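Local coordinates for TSC1 N-terminal domain (Chaetomium thermophilum, PDB 7A0M), which forms the N-terminal helical domain of TSC1, a TSC complex subunit that probably binds lysosomal phosphoinositides, allowing the complex to translocate and regulate mTORC1, at residues P185-M189 against P218-I223; M189-N193 against T226-N231. All blocks are in the same frame, centred on the assembly; numbering follows the deposited sequence.

Contact 1: P185-M189 against P218-I223; sequences PKGFM and PHLYLI
Met189, present as selenomethionine, lies against Ile223, its SE 3.6 Å from Ile223 CB. The m, t, m rotamer carries the side chain toward 218-223 and turns its methyl back along that segment, so that CE comes 4.1 Å from Leu222 C and 4.4 Å from Leu222 CB. Residues 185-189 are the regular first turn of helix 185-196, with Met189 N bonded to Pro185 O at 3.2 Å. In 218-223, extended Pro218 leads into His219, whose left-handed backbone (phi 59°, psi 41°) turns the chain into a 3-10 segment; Leu222 N to His219 O, 3.1 Å, and Ile223 N to Leu220 O, 3.2 Å, are its i to i-3 bonds. The register sets Pro185 CA 6.7 Å from His219 CA and Lys186 CA 5.8 Å from Leu222 CA. Pro185 fits its ring against the turn, CG lying 3.1 Å from Pro218 O and 4.1 Å from Pro218 CG, and also at the edge of the His219 ring. Leu222 (m, t) points toward the helix and brings CD1 to 3.9 Å from Lys186 CB. Beyond CB the lysine chain, t through chi3 and bent at chi4 (p), leads away, and NZ hydrogen-bonds to Gln225 O and Asn190 OD1. Here the loop between helices 199-214 and 228-238 folds back on the N-terminal turn of helix 185-196, within an all-helical chain consistent with an alpha-solenoid; Leu220 also touches Phe258, and Ile223 touches Phe259. Lacking hydrogen bonds across its 340 Å², the contact rests on van der Waals packing of Pro185, Met189, Leu222 and Ile223, Pro185 also against a carbonyl.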
# COMPACT_ATOMS: atom_id res chain seq x y z
N PRO B 185 1.85 36.81 -11.49
CA PRO B 185 1.52 35.88 -10.40
C PRO B 185 2.13 36.25 -9.07
O PRO B 185 1.46 36.15 -8.04
CB PRO B 185 2.05 34.53 -10.92
CG PRO B 185 2.18 34.71 -12.41
CD PRO B 185 2.55 36.15 -12.60
N LYS B 186 3.39 36.68 -9.06
CA LYS B 186 4.02 37.08 -7.80
C LYS B 186 3.33 38.30 -7.21
O LYS B 186 3.08 38.36 -6.00
CB LYS B 186 5.51 37.37 -8.01
CG LYS B 186 6.20 37.92 -6.78
CD LYS B 186 7.70 38.02 -6.97
CE LYS B 186 8.34 38.82 -5.85
NZ LYS B 186 7.82 38.42 -4.51
N GLY B 187 3.01 39.29 -8.05
CA GLY B 187 2.29 40.45 -7.56
C GLY B 187 0.91 40.11 -7.02
O GLY B 187 0.44 40.72 -6.06
N PHE B 188 0.24 39.14 -7.65
CA PHE B 188 -1.07 38.72 -7.16
C PHE B 188 -0.98 38.16 -5.74
O PHE B 188 -1.85 38.44 -4.90
CB PHE B 188 -1.68 37.67 -8.10
CG PHE B 188 -3.02 37.18 -7.65
CD1 PHE B 188 -4.18 37.89 -7.96
CD2 PHE B 188 -3.14 36.01 -6.92
CE1 PHE B 188 -5.42 37.43 -7.54
CE2 PHE B 188 -4.37 35.55 -6.50
CZ PHE B 188 -5.51 36.26 -6.82
N MSE B 189 0.05 37.38 -5.46
CA MSE B 189 0.17 36.70 -4.18
C MSE B 189 0.78 37.59 -3.11
O MSE B 189 0.54 37.40 -1.92
CB MSE B 189 0.97 35.41 -4.35
CG MSE B 189 0.25 34.38 -5.21
SE MSE B 189 1.24 32.73 -5.51
CE MSE B 189 2.62 33.40 -6.71
N PRO B 218 0.80 30.85 -14.51
CA PRO B 218 2.20 30.40 -14.59
C PRO B 218 2.98 30.79 -13.35
O PRO B 218 2.55 31.61 -12.53
CB PRO B 218 2.72 31.14 -15.83
CG PRO B 218 1.94 32.41 -15.83
CD PRO B 218 0.56 32.06 -15.31
N HIS B 219 4.15 30.16 -13.21
CA HIS B 219 5.16 30.57 -12.23
C HIS B 219 4.63 30.52 -10.80
O HIS B 219 4.90 31.41 -9.99
CB HIS B 219 5.70 31.96 -12.56
CG HIS B 219 6.12 32.12 -13.99
ND1 HIS B 219 5.47 32.96 -14.86
CD2 HIS B 219 7.11 31.53 -14.70
CE1 HIS B 219 6.05 32.89 -16.05
NE2 HIS B 219 7.05 32.03 -15.97
N LEU B 220 3.85 29.48 -10.48
CA LEU B 220 3.34 29.33 -9.12
C LEU B 220 4.45 29.12 -8.10
O LEU B 220 4.23 29.35 -6.91
CB LEU B 220 2.35 28.17 -9.05
CG LEU B 220 0.93 28.50 -9.51
CD1 LEU B 220 0.03 27.28 -9.42
CD2 LEU B 220 0.36 29.64 -8.67
N TYR B 221 5.64 28.69 -8.54
CA TYR B 221 6.76 28.55 -7.62
C TYR B 221 7.20 29.88 -7.02
O TYR B 221 7.90 29.88 -6.00
CB TYR B 221 7.94 27.88 -8.34
CG TYR B 221 8.39 28.61 -9.59
CD1 TYR B 221 9.30 29.66 -9.51
CD2 TYR B 221 7.90 28.25 -10.84
CE1 TYR B 221 9.71 30.33 -10.65
CE2 TYR B 221 8.31 28.92 -11.98
CZ TYR B 221 9.22 29.95 -11.88
OH TYR B 221 9.62 30.62 -13.01
N LEU B 222 6.81 31.00 -7.63
CA LEU B 222 7.16 32.31 -7.10
C LEU B 222 6.52 32.59 -5.75
O LEU B 222 6.88 33.59 -5.11
CB LEU B 222 6.76 33.40 -8.09
CG LEU B 222 7.52 33.46 -9.42
CD1 LEU B 222 7.00 34.58 -10.30
CD2 LEU B 222 9.01 33.62 -9.17
N ILE B 223 5.59 31.74 -5.30
CA ILE B 223 5.00 31.90 -3.97
C ILE B 223 6.03 31.71 -2.87
O ILE B 223 5.81 32.15 -1.73
CB ILE B 223 3.81 30.94 -3.81
CG1 ILE B 223 2.93 31.37 -2.63
CG2 ILE B 223 4.29 29.51 -3.62
CD1 ILE B 223 1.74 30.48 -2.39

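Contact 2: M189-N193 against T226-N231; sequences MNALN and TPLFGN
Asn193, Leu228 and Thr226 carry most of this 367 Å² interface, in which the middle of helix 185-196 meets the start of helix 228-238. Asn193 (chi1 t) points toward the second segment and accepts the single cross-segment hydrogen bond, Asn231 ND2 to Asn193 OD1, 2.6 Å at 154°; the same OD1 is 3.4 Å from Leu228 CA. The backbones come near here, Asn193 CA lying 5.1 Å from Leu228 CA, while one turn earlier Asn190 CA is 6.1 Å from Thr226 CA. Leu228, in a t, p rotamer, puts CD2 3.8 Å from Met189 CB and 4.2 Å from Leu192 CD2, filling the apolar side. Thr226, extended at -145°/150° just ahead of the helix, brings CG2 4.2 Å from Met189 CB; its OG1 is 2.6 Å from Asn190 ND2, but at an angle too poor for a hydrogen bond, and Asn190 OD1 accepts a hydrogen bond from Lys186 NZ. A polar asparagine pair thus borders a leucine-methionine patch, the methionine being selenomethionine. Helix 199-214 extends that patch, Leu209 touching both Leu192 and Leu228, while helix 142-153 packs against Asn190, Ala191 and Leu192.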
# COMPACT_ATOMS: atom_id res chain seq x y z
N MSE B 189 0.05 37.38 -5.46
CA MSE B 189 0.17 36.70 -4.18
C MSE B 189 0.78 37.59 -3.11
O MSE B 189 0.54 37.40 -1.92
CB MSE B 189 0.97 35.41 -4.35
CG MSE B 189 0.25 34.38 -5.21
SE MSE B 189 1.24 32.73 -5.51
CE MSE B 189 2.62 33.40 -6.71
N ASN B 190 1.58 38.58 -3.53
CA ASN B 190 2.03 39.61 -2.59
C ASN B 190 0.85 40.45 -2.11
O ASN B 190 0.72 40.72 -0.91
CB ASN B 190 3.09 40.50 -3.25
CG ASN B 190 4.50 40.04 -2.94
OD1 ASN B 190 5.33 39.90 -3.84
ND2 ASN B 190 4.79 39.81 -1.66
N ALA B 191 -0.01 40.87 -3.04
CA ALA B 191 -1.18 41.66 -2.67
C ALA B 191 -2.17 40.84 -1.84
O ALA B 191 -2.82 41.38 -0.94
CB ALA B 191 -1.85 42.21 -3.93
N LEU B 192 -2.30 39.55 -2.14
CA LEU B 192 -3.23 38.71 -1.39
C LEU B 192 -2.74 38.47 0.03
O LEU B 192 -3.56 38.27 0.94
CB LEU B 192 -3.44 37.38 -2.11
CG LEU B 192 -4.51 36.45 -1.53
CD1 LEU B 192 -5.89 37.09 -1.64
CD2 LEU B 192 -4.48 35.09 -2.21
N ASN B 193 -1.42 38.48 0.25
CA ASN B 193 -0.88 38.21 1.57
C ASN B 193 -1.36 39.21 2.61
O ASN B 193 -1.54 38.86 3.78
CB ASN B 193 0.65 38.20 1.51
CG ASN B 193 1.29 37.89 2.86
OD1 ASN B 193 1.31 36.74 3.29
ND2 ASN B 193 1.80 38.92 3.52
N THR B 226 7.70 35.00 -1.80
CA THR B 226 6.68 35.90 -1.30
C THR B 226 6.23 35.38 0.06
O THR B 226 6.31 34.17 0.31
CB THR B 226 5.48 36.02 -2.25
OG1 THR B 226 4.81 37.27 -2.05
CG2 THR B 226 4.46 34.91 -2.01
N PRO B 227 5.80 36.26 0.97
CA PRO B 227 5.43 35.81 2.32
C PRO B 227 4.15 35.00 2.41
O PRO B 227 3.79 34.56 3.51
CB PRO B 227 5.29 37.13 3.10
CG PRO B 227 5.01 38.16 2.05
CD PRO B 227 5.78 37.73 0.85
N LEU B 228 3.44 34.77 1.29
CA LEU B 228 2.15 34.10 1.37
C LEU B 228 2.29 32.65 1.83
O LEU B 228 1.48 32.17 2.63
CB LEU B 228 1.44 34.16 0.02
CG LEU B 228 0.06 33.51 -0.02
CD1 LEU B 228 -0.84 34.11 1.06
CD2 LEU B 228 -0.58 33.67 -1.39
N PHE B 229 3.30 31.93 1.33
CA PHE B 229 3.45 30.52 1.66
C PHE B 229 3.63 30.31 3.16
O PHE B 229 2.98 29.45 3.76
CB PHE B 229 4.63 29.92 0.90
CG PHE B 229 4.73 28.43 1.02
CD1 PHE B 229 3.84 27.60 0.35
CD2 PHE B 229 5.72 27.85 1.80
CE1 PHE B 229 3.93 26.22 0.46
CE2 PHE B 229 5.82 26.47 1.91
CZ PHE B 229 4.93 25.66 1.24
N GLY B 230 4.51 31.10 3.79
CA GLY B 230 4.71 30.99 5.22
C GLY B 230 3.46 31.27 6.03
O GLY B 230 3.26 30.67 7.10
N ASN B 231 2.61 32.17 5.55
CA ASN B 231 1.38 32.49 6.28
C ASN B 231 0.31 31.42 6.09
O ASN B 231 -0.56 31.26 6.96
CB ASN B 231 0.86 33.86 5.86
CG ASN B 231 1.64 35.00 6.48
OD1 ASN B 231 2.05 34.92 7.64
ND2 ASN B 231 1.86 36.06 5.72

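Overall arrangement
Consecutive turns of one helix can receive successive pieces of a later loop and the helix that follows it, as contacts 1 and 2 illustrate. Their centres are about 9 Å apart and they share Met189, whose SE and CE meet 218-223, while its CB and CG lie 3.8 and 4.0 Å from Leu228 CD2. Segments 218-223 and 226-231 also pack together, Ile223 CD1 4.1 Å from Leu228 CD2 and Ile223 O 3.6 Å from Phe229 CB; from the helix, Lys186 NZ reaches across to 4.0 Å from Thr226 CB. Contact 1 has no hydrogen bond across it; contact 2 adds one between asparagines. Both lie near the middle of an elongated all-helical chain and join successive helical layers within it.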